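Local structure of muconate lactonizing enzyme (Corynebacterium glutamicum, 3I4K) at residues V110-H115 with G280-S285. The protein is a magnesium-binding member of the enolase superfamily, of the mandelate racemase and muconate lactonizing enzyme family. Sequence-based numbering, arbitrary orientation.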
ATOM      1  N   VAL A 110     -14.635 -11.453   1.033  1.00 40.67           N
ATOM      2  CA  VAL A 110     -14.118 -11.891   2.325  1.00 41.72           C
ATOM      3  C   VAL A 110     -13.326 -10.757   2.987  1.00 41.18           C
ATOM      4  O   VAL A 110     -13.456 -10.501   4.188  1.00 37.34           O
ATOM      5  CB  VAL A 110     -13.203 -13.128   2.179  1.00 42.59           C
ATOM      6  CG1 VAL A 110     -12.699 -13.569   3.551  1.00 42.76           C
ATOM      7  CG2 VAL A 110     -13.960 -14.260   1.505  1.00 43.57           C
ATOM      8  N   ASP A 111     -12.517 -10.072   2.189  1.00 40.75           N
ATOM      9  CA  ASP A 111     -11.717  -8.960   2.685  1.00 41.05           C
ATOM     10  C   ASP A 111     -12.608  -7.850   3.257  1.00 41.22           C
ATOM     11  O   ASP A 111     -12.426  -7.430   4.395  1.00 38.66           O
ATOM     12  CB  ASP A 111     -10.837  -8.417   1.544  1.00 41.08           C
ATOM     13  CG  ASP A 111     -10.126  -7.120   1.904  1.00 39.86           C
ATOM     14  OD1 ASP A 111     -10.814  -6.092   2.070  1.00 39.68           O
ATOM     15  OD2 ASP A 111      -8.879  -7.128   2.010  1.00 41.89           O
ATOM     16  N   VAL A 112     -13.569  -7.381   2.468  1.00 41.76           N
ATOM     17  CA  VAL A 112     -14.457  -6.313   2.911  1.00 43.68           C
ATOM     18  C   VAL A 112     -15.289  -6.698   4.133  1.00 44.73           C
ATOM     19  O   VAL A 112     -15.480  -5.885   5.034  1.00 44.61           O
ATOM     20  CB  VAL A 112     -15.401  -5.869   1.783  1.00 42.71           C
ATOM     21  CG1 VAL A 112     -16.445  -4.898   2.323  1.00 43.31           C
ATOM     22  CG2 VAL A 112     -14.595  -5.190   0.683  1.00 43.08           C
ATOM     23  N   ALA A 113     -15.780  -7.933   4.163  1.00 46.53           N
ATOM     24  CA  ALA A 113     -16.575  -8.407   5.294  1.00 47.85           C
ATOM     25  C   ALA A 113     -15.734  -8.344   6.566  1.00 47.82           C
ATOM     26  O   ALA A 113     -16.218  -7.930   7.614  1.00 49.18           O
ATOM     27  CB  ALA A 113     -17.054  -9.838   5.048  1.00 45.77           C
HETATM   28  N   MSE A 114     -14.472  -8.747   6.465  1.00 48.39           N
HETATM   29  CA  MSE A 114     -13.577  -8.721   7.612  1.00 49.17           C
HETATM   30  C   MSE A 114     -13.276  -7.301   8.076  1.00 49.01           C
HETATM   31  O   MSE A 114     -13.191  -7.035   9.276  1.00 48.64           O
HETATM   32  CB  MSE A 114     -12.282  -9.462   7.292  1.00 50.79           C
HETATM   33  CG  MSE A 114     -12.470 -10.963   7.250  1.00 53.54           C
HETATM   34 SE   MSE A 114     -10.811 -11.914   7.427  1.00 62.49          SE
HETATM   35  CE  MSE A 114     -10.160 -11.080   9.040  1.00 58.87           C
ATOM     36  N   HIS A 115     -13.121  -6.390   7.125  1.00 48.51           N
ATOM     37  CA  HIS A 115     -12.847  -5.001   7.451  1.00 48.57           C
ATOM     38  C   HIS A 115     -14.049  -4.409   8.173  1.00 50.05           C
ATOM     39  O   HIS A 115     -13.898  -3.709   9.175  1.00 48.19           O
ATOM     40  CB  HIS A 115     -12.559  -4.200   6.179  1.00 48.87           C
ATOM     41  CG  HIS A 115     -11.126  -4.253   5.740  1.00 50.64           C
ATOM     42  ND1 HIS A 115     -10.173  -3.370   6.202  1.00 50.13           N
ATOM     43  CD2 HIS A 115     -10.483  -5.095   4.898  1.00 50.18           C
ATOM     44  CE1 HIS A 115      -9.004  -3.665   5.661  1.00 49.64           C
ATOM     45  NE2 HIS A 115      -9.165  -4.709   4.866  1.00 51.98           N
ATOM     46  N   GLY A 280      -9.602  -7.761  -5.416  1.00 36.84           N
ATOM     47  CA  GLY A 280      -9.586  -8.765  -4.371  1.00 35.91           C
ATOM     48  C   GLY A 280      -9.475  -8.224  -2.962  1.00 35.51           C
ATOM     49  O   GLY A 280      -8.836  -8.842  -2.111  1.00 36.72           O
ATOM     50  N   GLY A 281     -10.076  -7.069  -2.711  1.00 37.01           N
ATOM     51  CA  GLY A 281     -10.046  -6.510  -1.370  1.00 36.43           C
ATOM     52  C   GLY A 281      -9.510  -5.103  -1.213  1.00 37.47           C
ATOM     53  O   GLY A 281      -8.967  -4.502  -2.147  1.00 36.09           O
ATOM     54  N   LEU A 282      -9.657  -4.578  -0.004  1.00 35.57           N
ATOM     55  CA  LEU A 282      -9.176  -3.243   0.304  1.00 36.96           C
ATOM     56  C   LEU A 282      -7.644  -3.251   0.448  1.00 35.73           C
ATOM     57  O   LEU A 282      -6.986  -2.264   0.139  1.00 33.75           O
ATOM     58  CB  LEU A 282      -9.842  -2.737   1.588  1.00 37.27           C
ATOM     59  CG  LEU A 282     -11.351  -2.501   1.466  1.00 39.28           C
ATOM     60  CD1 LEU A 282     -11.995  -2.524   2.846  1.00 37.83           C
ATOM     61  CD2 LEU A 282     -11.606  -1.160   0.765  1.00 38.94           C
ATOM     62  N   LEU A 283      -7.076  -4.362   0.910  1.00 34.20           N
ATOM     63  CA  LEU A 283      -5.623  -4.426   1.050  1.00 36.99           C
ATOM     64  C   LEU A 283      -4.991  -4.397  -0.347  1.00 36.09           C
ATOM     65  O   LEU A 283      -4.102  -3.590  -0.610  1.00 39.11           O
ATOM     66  CB  LEU A 283      -5.181  -5.698   1.801  1.00 34.62           C
ATOM     67  CG  LEU A 283      -5.685  -5.903   3.239  1.00 38.99           C
ATOM     68  CD1 LEU A 283      -5.001  -7.119   3.851  1.00 37.65           C
ATOM     69  CD2 LEU A 283      -5.412  -4.672   4.087  1.00 35.48           C
ATOM     70  N   GLU A 284      -5.459  -5.266  -1.237  1.00 35.38           N
ATOM     71  CA  GLU A 284      -4.935  -5.313  -2.598  1.00 34.41           C
ATOM     72  C   GLU A 284      -5.117  -3.983  -3.300  1.00 34.47           C
ATOM     73  O   GLU A 284      -4.218  -3.526  -4.004  1.00 32.70           O
ATOM     74  CB  GLU A 284      -5.612  -6.420  -3.406  1.00 34.20           C
ATOM     75  CG  GLU A 284      -5.185  -7.815  -2.984  1.00 36.30           C
ATOM     76  CD  GLU A 284      -3.676  -8.007  -3.065  1.00 37.46           C
ATOM     77  OE1 GLU A 284      -3.120  -7.863  -4.172  1.00 40.68           O
ATOM     78  OE2 GLU A 284      -3.043  -8.302  -2.032  1.00 34.71           O
ATOM     79  N   SER A 285      -6.276  -3.360  -3.098  1.00 33.53           N
ATOM     80  CA  SER A 285      -6.568  -2.069  -3.704  1.00 30.82           C
ATOM     81  C   SER A 285      -5.531  -1.011  -3.299  1.00 32.35           C
ATOM     82  O   SER A 285      -5.201  -0.126  -4.092  1.00 30.04           O
ATOM     83  CB  SER A 285      -7.967  -1.596  -3.304  1.00 32.09           C
ATOM     84  OG  SER A 285      -8.979  -2.407  -3.881  1.00 34.54           O
TER
HETATM   85  O   HOH W   1      -7.159  -7.757  -0.295  1.00 36.65           O
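D111 of helix 104-121 meets the start of helix 282-294, where the backbones come within 5.0 Å, CA of D111 to CA of G281. G281 holds the N-cap position but has no side chain to cap with. The D111 carboxylate arrives from the other helix instead and takes the first amides of helix 282-294. The contact joins the N-terminal domain to the barrel domain of an enolase-superfamily chain. D111 CG, anti to the backbone N (chi1 171°), comes to 3.3 Å from G281 CA. L282 N gives a nearly straight bond to OD1 of D111, 2.8 Å long, and meets this oxygen from above the carboxylate plane. L283 N gives a weak bond to OD2 of D111 at 3.5 Å. The partial positive charge expected at a helix start would probably favour the ionised carboxylate. The backbone angles of G281 themselves call for glycine. One turn after D111, the H115 ring has L282 CD1 over one face, 3.7 Å from its centroid, as a CH-pi contact. L283 CD2 lies at the edge of the same ring, 3.8 Å from H115 NE2. F317 of helix 308-320 also packs on L282, and L89 of helix 89-99 on H115. A water links the two segments: it donates to D111 OD2 and to G280 O, and accepts from E284 N at 3.2 Å.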